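Local coordinates for fucolectin-related protein (Streptococcus pneumoniae, PDB 2WMF), which probably hydrolyses host blood-group carbohydrate antigens as a family 98 glycoside hydrolase, an activity linked to fucose utilization by the bacterium, at residues L78-V83 with K95-W100; C89-T94 with R125-P130; V427-Y432 with K471-N476; N476-L481 with M576-I581. All coordinates share one frame; numbering follows the deposited sequence.

Contact 1 of 4, residues L78-V83 with K95-W100; sequences LHPAKV and KELREW
Trp100 of helix 95-111 lies against the loop leaving strand 74-79, with Pro80 and Val83 both over one face of its indole. Trp100 CG is anti to the backbone N (chi1 -174°), which carries the ring off the helix toward the end of the strand. Trp100 CB meets Val83 CG1 at 3.9 Å. Next along, Val83 CG2 stands over the five-membered ring in a CH-pi contact, 3.8 Å from its centroid, and approaches Trp100 CD1 to 3.5 Å. NE1 is hydrogen-bonded to the carbonyl O of Gly52, which restrains the rotation of the indole. Over the six-membered ring comes Pro80 CA, 3.8 Å from that centroid and 23° off the normal, while Pro80 CB is 3.9 Å from Trp100 CE3. At the far end Trp100 CH2 reaches His79 O at 3.4 Å and, also obliquely, Leu78 CB at 4.0 Å. Earlier on the helix, Leu97 CD1 presses on the Pro80 ring at CB, 3.3 Å away, closer than carbons usually pack. The contact is thus almost wholly apolar and mostly buried: a helix locked onto the C-terminal end of its own strand, as in a beta-alpha unit of a (beta/alpha)8 barrel.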
loop_
_atom_site.group_PDB
_atom_site.type_symbol
_atom_site.label_atom_id
_atom_site.label_comp_id
_atom_site.label_asym_id
_atom_site.label_seq_id
_atom_site.Cartn_x
_atom_site.Cartn_y
_atom_site.Cartn_z
ATOM N N LEU A 78 2.130 16.999 4.520
ATOM C CA LEU A 78 1.852 17.946 5.574
ATOM C C LEU A 78 0.361 18.017 5.777
ATOM O O LEU A 78 -0.342 18.535 4.957
ATOM C CB LEU A 78 2.410 19.334 5.232
ATOM C CG LEU A 78 3.950 19.436 5.203
ATOM C CD1 LEU A 78 4.345 20.788 4.523
ATOM C CD2 LEU A 78 4.580 19.356 6.598
ATOM N N HIS A 79 -0.103 17.467 6.902
ATOM C CA HIS A 79 -1.510 17.395 7.252
ATOM C C HIS A 79 -1.769 18.380 8.409
ATOM O O HIS A 79 -1.164 18.258 9.464
ATOM C CB HIS A 79 -1.896 15.963 7.708
ATOM C CG HIS A 79 -3.381 15.718 7.735
ATOM N ND1 HIS A 79 -4.298 16.655 8.179
ATOM C CD2 HIS A 79 -4.103 14.636 7.359
ATOM C CE1 HIS A 79 -5.521 16.150 8.049
ATOM N NE2 HIS A 79 -5.428 14.934 7.539
ATOM N N PRO A 80 -2.654 19.361 8.195
ATOM C CA PRO A 80 -2.805 20.393 9.216
ATOM C C PRO A 80 -3.379 19.862 10.529
ATOM O O PRO A 80 -3.118 20.448 11.579
ATOM C CB PRO A 80 -3.736 21.425 8.550
ATOM C CG PRO A 80 -4.510 20.632 7.507
ATOM C CD PRO A 80 -3.532 19.589 7.024
ATOM N N ALA A 81 -4.136 18.763 10.463
ATOM C CA ALA A 81 -4.509 18.008 11.680
ATOM C C ALA A 81 -5.081 18.923 12.775
ATOM O O ALA A 81 -6.106 19.542 12.548
ATOM C CB ALA A 81 -3.314 17.182 12.189
ATOM N N LYS A 82 -4.386 19.079 13.910
ATOM C CA LYS A 82 -4.981 19.794 15.079
ATOM C C LYS A 82 -5.098 21.308 14.870
ATOM O O LYS A 82 -5.781 21.982 15.628
ATOM C CB LYS A 82 -4.199 19.527 16.355
ATOM C CG LYS A 82 -4.173 18.077 16.803
ATOM C CD LYS A 82 -3.295 17.926 18.007
ATOM C CE LYS A 82 -3.955 18.526 19.266
ATOM N NZ LYS A 82 -3.002 18.424 20.429
ATOM N N VAL A 83 -4.447 21.824 13.842
ATOM C CA VAL A 83 -4.575 23.235 13.462
ATOM C C VAL A 83 -5.982 23.523 12.939
ATOM O O VAL A 83 -6.462 24.649 13.054
ATOM C CB VAL A 83 -3.488 23.614 12.406
ATOM C CG1 VAL A 83 -3.747 25.006 11.792
ATOM C CG2 VAL A 83 -2.113 23.543 13.051
ATOM N N LYS A 95 -7.652 31.775 8.807
ATOM C CA LYS A 95 -6.347 32.477 8.898
ATOM C C LYS A 95 -5.230 31.571 9.482
ATOM O O LYS A 95 -4.112 31.544 8.971
ATOM C CB LYS A 95 -6.545 33.736 9.737
ATOM C CG LYS A 95 -5.290 34.558 10.031
ATOM C CD LYS A 95 -5.569 35.507 11.222
ATOM C CE LYS A 95 -4.517 36.618 11.340
ATOM N NZ LYS A 95 -4.837 37.726 10.350
ATOM N N GLU A 96 -5.553 30.810 10.516
ATOM C CA GLU A 96 -4.592 29.944 11.180
ATOM C C GLU A 96 -4.169 28.787 10.264
ATOM O O GLU A 96 -3.014 28.395 10.252
ATOM C CB GLU A 96 -5.172 29.389 12.481
ATOM C CG GLU A 96 -5.389 30.421 13.594
ATOM C CD GLU A 96 -6.593 31.374 13.335
ATOM O OE1 GLU A 96 -7.599 30.980 12.683
ATOM O OE2 GLU A 96 -6.513 32.553 13.778
ATOM N N LEU A 97 -5.116 28.235 9.501
ATOM C CA LEU A 97 -4.773 27.171 8.538
ATOM C C LEU A 97 -3.755 27.648 7.495
ATOM O O LEU A 97 -2.740 27.005 7.242
ATOM C CB LEU A 97 -6.031 26.628 7.841
ATOM C CG LEU A 97 -5.802 25.422 6.934
ATOM C CD1 LEU A 97 -5.302 24.228 7.792
ATOM C CD2 LEU A 97 -7.063 25.069 6.127
ATOM N N ARG A 98 -4.041 28.791 6.875
ATOM C CA ARG A 98 -3.168 29.315 5.834
ATOM C C ARG A 98 -1.771 29.647 6.441
ATOM O O ARG A 98 -0.721 29.328 5.861
ATOM C CB ARG A 98 -3.815 30.546 5.195
ATOM C CG ARG A 98 -5.096 30.299 4.418
ATOM C CD ARG A 98 -5.487 31.523 3.610
ATOM N NE ARG A 98 -6.824 31.464 3.039
ATOM C CZ ARG A 98 -7.310 32.378 2.202
ATOM N NH1 ARG A 98 -6.564 33.409 1.831
ATOM N NH2 ARG A 98 -8.531 32.266 1.707
ATOM N N GLU A 99 -1.781 30.235 7.635
ATOM C CA GLU A 99 -0.553 30.580 8.345
ATOM C C GLU A 99 0.317 29.339 8.562
ATOM O O GLU A 99 1.544 29.383 8.367
ATOM C CB GLU A 99 -0.878 31.274 9.684
ATOM C CG GLU A 99 -0.853 32.757 9.521
ATOM C CD GLU A 99 -1.527 33.559 10.623
ATOM O OE1 GLU A 99 -1.808 33.008 11.726
ATOM O OE2 GLU A 99 -1.783 34.774 10.351
ATOM N N TRP A 100 -0.327 28.238 8.960
ATOM C CA TRP A 100 0.376 26.987 9.184
ATOM C C TRP A 100 0.959 26.442 7.882
ATOM O O TRP A 100 2.121 26.047 7.857
ATOM C CB TRP A 100 -0.550 25.941 9.821
ATOM C CG TRP A 100 0.178 24.674 10.210
ATOM C CD1 TRP A 100 0.868 24.452 11.355
ATOM C CD2 TRP A 100 0.271 23.457 9.440
ATOM N NE1 TRP A 100 1.400 23.176 11.353
ATOM C CE2 TRP A 100 1.037 22.541 10.197
ATOM C CE3 TRP A 100 -0.212 23.060 8.186
ATOM C CZ2 TRP A 100 1.330 21.249 9.742
ATOM C CZ3 TRP A 100 0.069 21.776 7.747
ATOM C CH2 TRP A 100 0.826 20.888 8.516
#

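Contact 2 of 4, residues C89-T94 with R125-P130; sequences CIPRDT and RNTVPP
Asp93 points its side chain across Val128 and Pro129, meeting each at about a right angle, while its backbone makes the direct bond between the two loops. Asp93 N donates to Asn126 O at 2.8 Å, almost perfectly straight (178°) and nearly along the C=O axis; the same oxygen also receives a CA-H...O contact from Arg92 CA. A chi1 of -172° swings the Asp93 carboxylate away from its own N and brings it against Val128 and Pro129: OD1 is 3.8 Å from Val128 CG1 and OD2 is 3.4 Å from Pro129 CD. OD1 is also salt-bridged to Arg98 of helix 95-111, and OD2 accepts a water at 2.9 Å, so both oxygens have polar partners. Pro91, at the centre of an inverse gamma turn, directs its carbonyl toward the other loop, where a second water bridges Pro91 O and Val128 N, each at 2.9 Å from it. Thr127 CG2 touches that carbonyl oxygen at 3.6 Å, whereas Thr127 OG1 pairs with Tyr166. Thr94 and Pro129 occupy the N-cap positions of the helices that follow, and Thr94 OG1 caps Leu97 N. Two successive beta-alpha loops are thereby joined above neighbouring strands, at the C-terminal end of the barrel strands of a (beta/alpha)8 fold.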
loop_
_atom_site.group_PDB
_atom_site.type_symbol
_atom_site.label_atom_id
_atom_site.label_comp_id
_atom_site.label_asym_id
_atom_site.label_seq_id
_atom_site.Cartn_x
_atom_site.Cartn_y
_atom_site.Cartn_z
ATOM N N CYS A 89 -8.291 17.737 11.759
ATOM C CA CYS A 89 -8.105 17.097 10.453
ATOM C C CYS A 89 -9.068 17.496 9.365
ATOM O O CYS A 89 -8.913 17.015 8.225
ATOM C CB CYS A 89 -8.034 15.561 10.530
ATOM S SG CYS A 89 -6.643 14.910 11.498
ATOM N N ILE A 90 -10.042 18.358 9.667
ATOM C CA ILE A 90 -11.020 18.815 8.668
ATOM C C ILE A 90 -10.663 20.249 8.263
ATOM O O ILE A 90 -10.881 21.171 9.041
ATOM C CB ILE A 90 -12.495 18.692 9.160
ATOM C CG1 ILE A 90 -12.754 17.255 9.643
ATOM C CG2 ILE A 90 -13.478 19.082 8.050
ATOM C CD1 ILE A 90 -14.228 16.899 9.941
ATOM N N PRO A 91 -10.056 20.412 7.065
ATOM C CA PRO A 91 -9.339 21.648 6.698
ATOM C C PRO A 91 -10.208 22.800 6.178
ATOM O O PRO A 91 -10.077 23.275 5.022
ATOM C CB PRO A 91 -8.338 21.139 5.640
ATOM C CG PRO A 91 -9.077 20.119 4.909
ATOM C CD PRO A 91 -9.852 19.373 6.028
ATOM N N ARG A 92 -11.098 23.270 7.047
ATOM C CA ARG A 92 -11.847 24.475 6.776
ATOM C C ARG A 92 -10.887 25.668 6.683
ATOM O O ARG A 92 -10.029 25.867 7.532
ATOM C CB ARG A 92 -12.852 24.718 7.891
ATOM C CG ARG A 92 -13.775 25.922 7.671
ATOM C CD ARG A 92 -14.791 26.140 8.813
ATOM N NE ARG A 92 -14.130 26.440 10.082
ATOM C CZ ARG A 92 -13.927 27.666 10.578
ATOM N NH1 ARG A 92 -14.346 28.749 9.916
ATOM N NH2 ARG A 92 -13.307 27.816 11.753
ATOM N N ASP A 93 -11.046 26.443 5.623
ATOM C CA ASP A 93 -10.231 27.643 5.393
ATOM C C ASP A 93 -10.338 28.643 6.568
ATOM O O ASP A 93 -11.418 29.135 6.896
ATOM C CB ASP A 93 -10.630 28.261 4.068
ATOM C CG ASP A 93 -9.713 29.392 3.638
ATOM O OD1 ASP A 93 -8.623 29.571 4.219
ATOM O OD2 ASP A 93 -10.106 30.072 2.695
ATOM N N THR A 94 -9.205 28.902 7.213
ATOM C CA THR A 94 -9.078 29.904 8.262
ATOM C C THR A 94 -7.745 30.632 8.130
ATOM O O THR A 94 -6.798 30.156 7.462
ATOM C CB THR A 94 -9.113 29.297 9.664
ATOM O OG1 THR A 94 -7.940 28.503 9.857
ATOM C CG2 THR A 94 -10.410 28.487 9.873
ATOM N N ARG A 125 -16.358 21.486 2.616
ATOM C CA ARG A 125 -16.754 22.208 1.414
ATOM C C ARG A 125 -15.993 23.546 1.298
ATOM O O ARG A 125 -15.805 24.036 0.186
ATOM C CB ARG A 125 -18.256 22.503 1.466
ATOM C CG ARG A 125 -19.160 21.251 1.434
ATOM C CD ARG A 125 -20.561 21.583 1.874
ATOM N NE ARG A 125 -21.453 20.439 1.981
ATOM C CZ ARG A 125 -21.429 19.565 2.985
ATOM N NH1 ARG A 125 -20.554 19.708 3.980
ATOM N NH2 ARG A 125 -22.290 18.550 3.014
ATOM N N ASN A 126 -15.592 24.114 2.431
ATOM C CA ASN A 126 -14.972 25.469 2.430
ATOM C C ASN A 126 -13.475 25.370 2.683
ATOM O O ASN A 126 -12.948 25.777 3.736
ATOM C CB ASN A 126 -15.697 26.368 3.453
ATOM C CG ASN A 126 -17.148 26.612 3.072
ATOM O OD1 ASN A 126 -18.055 26.408 3.879
ATOM N ND2 ASN A 126 -17.380 27.014 1.822
ATOM N N THR A 127 -12.791 24.802 1.677
ATOM C CA THR A 127 -11.345 24.568 1.700
ATOM C C THR A 127 -10.650 25.756 1.045
ATOM O O THR A 127 -11.333 26.647 0.500
ATOM C CB THR A 127 -11.020 23.252 0.985
ATOM O OG1 THR A 127 -11.709 23.191 -0.283
ATOM C CG2 THR A 127 -11.457 22.064 1.901
ATOM N N VAL A 128 -9.321 25.772 1.073
ATOM C CA VAL A 128 -8.563 26.940 0.589
ATOM C C VAL A 128 -8.879 27.214 -0.870
ATOM O O VAL A 128 -9.116 26.283 -1.674
ATOM C CB VAL A 128 -7.015 26.820 0.832
ATOM C CG1 VAL A 128 -6.708 26.874 2.331
ATOM C CG2 VAL A 128 -6.451 25.570 0.191
ATOM N N PRO A 129 -8.947 28.508 -1.234
ATOM C CA PRO A 129 -9.270 28.817 -2.630
ATOM C C PRO A 129 -8.264 28.298 -3.648
ATOM O O PRO A 129 -7.080 28.303 -3.371
ATOM C CB PRO A 129 -9.256 30.359 -2.640
ATOM C CG PRO A 129 -9.502 30.774 -1.228
ATOM C CD PRO A 129 -8.800 29.730 -0.413
ATOM N N PRO A 130 -8.729 27.861 -4.814
ATOM C CA PRO A 130 -7.751 27.496 -5.854
ATOM C C PRO A 130 -6.741 28.603 -6.195
ATOM O O PRO A 130 -5.575 28.323 -6.469
ATOM C CB PRO A 130 -8.634 27.164 -7.072
ATOM C CG PRO A 130 -9.949 26.754 -6.496
ATOM C CD PRO A 130 -10.114 27.574 -5.241
HETATM O O HOH W 1 -8.307 23.638 2.745
HETATM O O HOH W 2 -12.502 29.819 1.169
#

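Contact 3 of 4, residues V427-Y432 with K471-N476; sequences VGNSWY and KENPNN
Asn429 ND2 donates to Glu472 O at 2.8 Å, the shortest polar bond between the two segments. It is bent to 155° at the hydrogen, and the donor stands above the carbonyl plane, 45° out of it, instead of on a lone pair. The amide gets there because CG of Asn429 sits between the backbone N and the carbonyl carbon (chi1 61°), folding the side chain across toward Glu472. In return Glu472 N donates to Asn429 O at 2.9 Å, so main chain and side chain of one asparagine hold both polar backbone atoms of Glu472. Next to it, Ser430 and Lys471 form an antiparallel non-hydrogen-bonded pair with CA atoms 4.3 Å apart. Ser430 OG rests on the aliphatic part of the lysine, 3.6 Å from Lys471 CB and 3.7 Å from Lys471 CG; the lysine then bends at chi3 and its NZ bonds to Asn323. The carboxylate of Glu472 is held from outside, OE1 by Thr452 and OE2 by Arg426 and Tyr451 N. Gly428 and Asn429 are the central residues of a type II' turn, the tight tip of the hairpin of strands 423-427 and 430-434. Strand 467-472 runs antiparallel beside 430-434, and its other flank is bonded to strand 477-482.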
loop_
_atom_site.group_PDB
_atom_site.type_symbol
_atom_site.label_atom_id
_atom_site.label_comp_id
_atom_site.label_asym_id
_atom_site.label_seq_id
_atom_site.Cartn_x
_atom_site.Cartn_y
_atom_site.Cartn_z
ATOM N N VAL A 427 4.384 -12.800 -11.884
ATOM C CA VAL A 427 4.560 -11.440 -12.407
ATOM C C VAL A 427 5.799 -11.479 -13.287
ATOM O O VAL A 427 6.896 -11.453 -12.781
ATOM C CB VAL A 427 4.720 -10.433 -11.259
ATOM C CG1 VAL A 427 4.907 -9.019 -11.791
ATOM C CG2 VAL A 427 3.510 -10.495 -10.311
ATOM N N GLY A 428 5.613 -11.594 -14.600
ATOM C CA GLY A 428 6.752 -11.726 -15.498
ATOM C C GLY A 428 7.600 -12.927 -15.132
ATOM O O GLY A 428 7.068 -14.026 -15.029
ATOM N N ASN A 429 8.894 -12.712 -14.878
ATOM C CA ASN A 429 9.813 -13.806 -14.525
ATOM C C ASN A 429 9.969 -13.997 -13.034
ATOM O O ASN A 429 10.944 -14.581 -12.599
ATOM C CB ASN A 429 11.204 -13.610 -15.173
ATOM C CG ASN A 429 11.910 -12.333 -14.733
ATOM O OD1 ASN A 429 11.299 -11.297 -14.566
ATOM N ND2 ASN A 429 13.215 -12.402 -14.606
ATOM N N SER A 430 8.979 -13.547 -12.264
ATOM C CA SER A 430 9.025 -13.686 -10.812
ATOM C C SER A 430 7.737 -14.281 -10.207
ATOM O O SER A 430 6.650 -14.174 -10.799
ATOM C CB SER A 430 9.249 -12.344 -10.144
ATOM O OG SER A 430 10.426 -11.715 -10.578
ATOM N N TRP A 431 7.896 -14.874 -9.023
ATOM C CA TRP A 431 6.802 -15.234 -8.158
ATOM C C TRP A 431 6.779 -14.269 -6.981
ATOM O O TRP A 431 7.809 -14.035 -6.341
ATOM C CB TRP A 431 6.993 -16.656 -7.585
ATOM C CG TRP A 431 6.679 -17.791 -8.523
ATOM C CD1 TRP A 431 7.583 -18.720 -9.061
ATOM C CD2 TRP A 431 5.390 -18.199 -8.932
ATOM N NE1 TRP A 431 6.901 -19.658 -9.814
ATOM C CE2 TRP A 431 5.548 -19.397 -9.728
ATOM C CE3 TRP A 431 4.108 -17.716 -8.684
ATOM C CZ2 TRP A 431 4.474 -20.077 -10.255
ATOM C CZ3 TRP A 431 3.033 -18.425 -9.212
ATOM C CH2 TRP A 431 3.228 -19.571 -10.010
ATOM N N TYR A 432 5.583 -13.758 -6.677
ATOM C CA TYR A 432 5.306 -12.915 -5.506
ATOM C C TYR A 432 4.384 -13.747 -4.572
ATOM O O TYR A 432 3.323 -14.216 -4.994
ATOM C CB TYR A 432 4.638 -11.586 -5.905
ATOM C CG TYR A 432 5.659 -10.629 -6.454
ATOM C CD1 TYR A 432 6.257 -9.704 -5.611
ATOM C CD2 TYR A 432 6.143 -10.742 -7.760
ATOM C CE1 TYR A 432 7.296 -8.892 -6.034
ATOM C CE2 TYR A 432 7.206 -9.914 -8.224
ATOM C CZ TYR A 432 7.785 -8.995 -7.372
ATOM O OH TYR A 432 8.834 -8.200 -7.811
ATOM N N LYS A 471 12.834 -14.312 -8.113
ATOM C CA LYS A 471 13.091 -13.899 -9.489
ATOM C C LYS A 471 13.951 -14.936 -10.223
ATOM O O LYS A 471 15.020 -15.346 -9.724
ATOM C CB LYS A 471 13.808 -12.544 -9.510
ATOM C CG LYS A 471 14.061 -12.023 -10.924
ATOM C CD LYS A 471 14.685 -10.615 -10.970
ATOM C CE LYS A 471 13.646 -9.589 -11.366
ATOM N NZ LYS A 471 14.240 -8.167 -11.406
ATOM N N GLU A 472 13.485 -15.338 -11.405
ATOM C CA GLU A 472 14.240 -16.256 -12.256
ATOM C C GLU A 472 15.038 -15.462 -13.277
ATOM O O GLU A 472 14.480 -14.913 -14.228
ATOM C CB GLU A 472 13.302 -17.224 -12.956
ATOM C CG GLU A 472 12.425 -18.034 -11.991
ATOM C CD GLU A 472 11.723 -19.197 -12.708
ATOM O OE1 GLU A 472 12.442 -20.147 -13.070
ATOM O OE2 GLU A 472 10.480 -19.177 -12.912
ATOM N N ASN A 473 16.354 -15.389 -13.062
ATOM C CA ASN A 473 17.273 -14.885 -14.072
ATOM C C ASN A 473 17.631 -16.060 -14.956
ATOM O O ASN A 473 17.251 -17.198 -14.664
ATOM C CB ASN A 473 18.493 -14.253 -13.426
ATOM C CG ASN A 473 18.133 -12.999 -12.634
ATOM O OD1 ASN A 473 18.467 -12.877 -11.423
ATOM N ND2 ASN A 473 17.491 -12.047 -13.306
ATOM N N PRO A 474 18.314 -15.792 -16.078
ATOM C CA PRO A 474 18.678 -16.921 -16.916
ATOM C C PRO A 474 19.408 -18.076 -16.227
ATOM O O PRO A 474 19.066 -19.233 -16.440
ATOM C CB PRO A 474 19.533 -16.271 -18.025
ATOM C CG PRO A 474 18.903 -14.910 -18.205
ATOM C CD PRO A 474 18.641 -14.493 -16.731
ATOM N N ASN A 475 20.366 -17.745 -15.369
ATOM C CA ASN A 475 21.228 -18.762 -14.772
ATOM C C ASN A 475 21.392 -18.677 -13.266
ATOM O O ASN A 475 22.273 -19.317 -12.716
ATOM C CB ASN A 475 22.573 -18.800 -15.493
ATOM C CG ASN A 475 22.446 -19.383 -16.874
ATOM O OD1 ASN A 475 22.559 -20.640 -17.090
ATOM N ND2 ASN A 475 22.177 -18.529 -17.805
ATOM N N ASN A 476 20.482 -17.938 -12.609
ATOM C CA ASN A 476 20.403 -17.951 -11.168
ATOM C C ASN A 476 18.997 -17.598 -10.754
ATOM O O ASN A 476 18.207 -17.094 -11.548
ATOM C CB ASN A 476 21.421 -16.986 -10.566
ATOM C CG ASN A 476 21.108 -15.540 -10.904
ATOM O OD1 ASN A 476 20.152 -14.972 -10.366
ATOM N ND2 ASN A 476 21.888 -14.934 -11.814
#

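Contact 4 of 4, residues N476-L481 with M576-I581; sequences NLHILL and MVEMSI
Leu477, Ile479 and Leu481 exchange paired backbone hydrogen bonds with Ile581, Met579 and Val577, six bonds with backbone N to O distances of 2.8 to 3.0 Å, between antiparallel strands whose axes lie 4.8 Å apart at 173°. The pairing belongs to a six-stranded sheet that packs on a second antiparallel sheet, as in a beta sandwich, and takes in the last residue of the chain. On the face of Ile479, Leu481, Val577 and Met579 the side chains are apolar and buried, and Leu481 CD1 lies 3.9 Å from Met579 CE; beside it Ile479 CD1 meets Ile581 CD1, of the partly exposed last residue, at 3.6 Å. This face turns to the other sheet, where Leu533, Thr531 and Val571 receive Ile479 and Leu481. The face of His478 and Glu578 is more mixed. A chi1 of -179° extends the His478 imidazole across the neighbouring strand, with Met579 O over one ring face, 3.3 Å from ND1 but too poorly angled for a hydrogen bond. Glu578 OE2 comes to the ring edge, 3.6 Å from His478 NE2, its carboxylate turned 83° from the imidazole plane. Farther along, Met576 bends at chi3 and curls its methyl against Leu480; Met576 CE is 3.2 Å from Leu480 CD1, shorter than usual for two carbons and so perhaps partly a matter of the model.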
loop_
_atom_site.group_PDB
_atom_site.type_symbol
_atom_site.label_atom_id
_atom_site.label_comp_id
_atom_site.label_asym_id
_atom_site.label_seq_id
_atom_site.Cartn_x
_atom_site.Cartn_y
_atom_site.Cartn_z
ATOM N N ASN A 476 20.482 -17.938 -12.609
ATOM C CA ASN A 476 20.403 -17.951 -11.168
ATOM C C ASN A 476 18.997 -17.598 -10.754
ATOM O O ASN A 476 18.207 -17.094 -11.548
ATOM C CB ASN A 476 21.421 -16.986 -10.566
ATOM C CG ASN A 476 21.108 -15.540 -10.904
ATOM O OD1 ASN A 476 20.152 -14.972 -10.366
ATOM N ND2 ASN A 476 21.888 -14.934 -11.814
ATOM N N LEU A 477 18.707 -17.904 -9.501
ATOM C CA LEU A 477 17.493 -17.466 -8.819
ATOM C C LEU A 477 17.857 -16.436 -7.749
ATOM O O LEU A 477 18.818 -16.658 -6.977
ATOM C CB LEU A 477 16.823 -18.668 -8.166
ATOM C CG LEU A 477 16.326 -19.811 -9.037
ATOM C CD1 LEU A 477 15.764 -20.887 -8.085
ATOM C CD2 LEU A 477 15.366 -19.368 -10.121
ATOM N N HIS A 478 17.091 -15.338 -7.670
ATOM C CA HIS A 478 17.260 -14.434 -6.546
ATOM C C HIS A 478 16.056 -14.535 -5.677
ATOM O O HIS A 478 14.938 -14.422 -6.181
ATOM C CB HIS A 478 17.493 -12.979 -6.924
ATOM C CG HIS A 478 17.682 -12.126 -5.710
ATOM N ND1 HIS A 478 18.906 -11.936 -5.101
ATOM C CD2 HIS A 478 16.762 -11.583 -4.872
ATOM C CE1 HIS A 478 18.741 -11.224 -3.991
ATOM N NE2 HIS A 478 17.448 -10.983 -3.835
ATOM N N ILE A 479 16.275 -14.758 -4.380
ATOM C CA ILE A 479 15.165 -15.006 -3.459
ATOM C C ILE A 479 15.226 -13.974 -2.326
ATOM O O ILE A 479 16.279 -13.798 -1.687
ATOM C CB ILE A 479 15.204 -16.465 -2.896
ATOM C CG1 ILE A 479 15.017 -17.496 -4.070
ATOM C CG2 ILE A 479 14.109 -16.672 -1.837
ATOM C CD1 ILE A 479 15.861 -18.667 -4.000
ATOM N N LEU A 480 14.105 -13.306 -2.103
ATOM C CA LEU A 480 13.906 -12.392 -0.994
ATOM C C LEU A 480 12.835 -12.991 -0.048
ATOM O O LEU A 480 11.762 -13.411 -0.506
ATOM C CB LEU A 480 13.425 -11.012 -1.510
ATOM C CG LEU A 480 12.988 -9.961 -0.506
ATOM C CD1 LEU A 480 14.189 -9.580 0.376
ATOM C CD2 LEU A 480 12.434 -8.732 -1.199
ATOM N N LEU A 481 13.197 -13.097 1.240
ATOM C CA LEU A 481 12.271 -13.503 2.309
ATOM C C LEU A 481 12.180 -12.365 3.297
ATOM O O LEU A 481 13.204 -11.736 3.663
ATOM C CB LEU A 481 12.772 -14.756 3.037
ATOM C CG LEU A 481 13.168 -16.005 2.242
ATOM C CD1 LEU A 481 13.770 -17.125 3.201
ATOM C CD2 LEU A 481 12.009 -16.498 1.349
ATOM N N MET A 576 14.534 -9.682 7.270
ATOM C CA MET A 576 14.877 -9.907 5.870
ATOM C C MET A 576 16.016 -10.946 5.732
ATOM O O MET A 576 17.006 -10.900 6.485
ATOM C CB MET A 576 15.328 -8.578 5.242
ATOM C CG MET A 576 15.467 -8.663 3.717
ATOM S SD MET A 576 16.008 -7.076 3.013
ATOM C CE MET A 576 15.175 -6.694 1.457
ATOM N N VAL A 577 15.885 -11.817 4.719
ATOM C CA VAL A 577 16.966 -12.713 4.282
ATOM C C VAL A 577 16.930 -12.683 2.752
ATOM O O VAL A 577 15.854 -12.750 2.146
ATOM C CB VAL A 577 16.813 -14.179 4.846
ATOM C CG1 VAL A 577 17.913 -15.126 4.333
ATOM C CG2 VAL A 577 16.793 -14.141 6.350
ATOM N N GLU A 578 18.101 -12.552 2.125
ATOM C CA GLU A 578 18.220 -12.538 0.659
ATOM C C GLU A 578 19.240 -13.594 0.234
ATOM O O GLU A 578 20.239 -13.779 0.908
ATOM C CB GLU A 578 18.746 -11.181 0.175
ATOM C CG GLU A 578 17.856 -10.012 0.452
ATOM C CD GLU A 578 18.306 -8.724 -0.207
ATOM O OE1 GLU A 578 19.113 -7.982 0.439
ATOM O OE2 GLU A 578 17.833 -8.460 -1.357
ATOM N N MET A 579 18.980 -14.263 -0.886
ATOM C CA MET A 579 19.883 -15.311 -1.409
ATOM C C MET A 579 19.985 -15.229 -2.903
ATOM O O MET A 579 19.030 -14.856 -3.543
ATOM C CB MET A 579 19.277 -16.690 -1.197
ATOM C CG MET A 579 19.052 -17.074 0.157
ATOM S SD MET A 579 18.111 -18.618 0.108
ATOM C CE MET A 579 17.174 -18.138 1.550
ATOM N N SER A 580 21.142 -15.610 -3.431
ATOM C CA SER A 580 21.344 -15.840 -4.876
ATOM C C SER A 580 21.824 -17.288 -4.982
ATOM O O SER A 580 22.753 -17.700 -4.273
ATOM C CB SER A 580 22.404 -14.878 -5.416
ATOM O OG SER A 580 22.649 -15.076 -6.792
ATOM N N ILE A 581 21.165 -18.073 -5.831
ATOM C CA ILE A 581 21.436 -19.508 -5.978
ATOM C C ILE A 581 21.693 -19.817 -7.483
ATOM O O ILE A 581 20.785 -19.501 -8.275
ATOM C CB ILE A 581 20.229 -20.327 -5.467
ATOM C CG1 ILE A 581 19.869 -19.930 -4.005
ATOM C CG2 ILE A 581 20.466 -21.848 -5.569
ATOM C CD1 ILE A 581 18.689 -20.736 -3.393
#

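How the contacts relate
Contacts 1 and 2 belong to the barrel and contacts 3 and 4 to a sheet on the opposite side of the chain's centre, with centres 46 to 49 Å apart between the pairs. Contact 1 is the more buried and relies on carbon packed against an indole; contact 2, its partly buried neighbour, joins loops through one backbone bond and waters. They abut, with a probable hydrogen bond between Ala81 O and Cys89 N. Contacts 3 and 4 share Asn476 and one sheet, where strands 467-472 and 477-482 are adjacent. Contact 3 holds a hairpin turn to the end of a strand by polar bonds, while contact 4 is regular strand pairing with a buried apolar face.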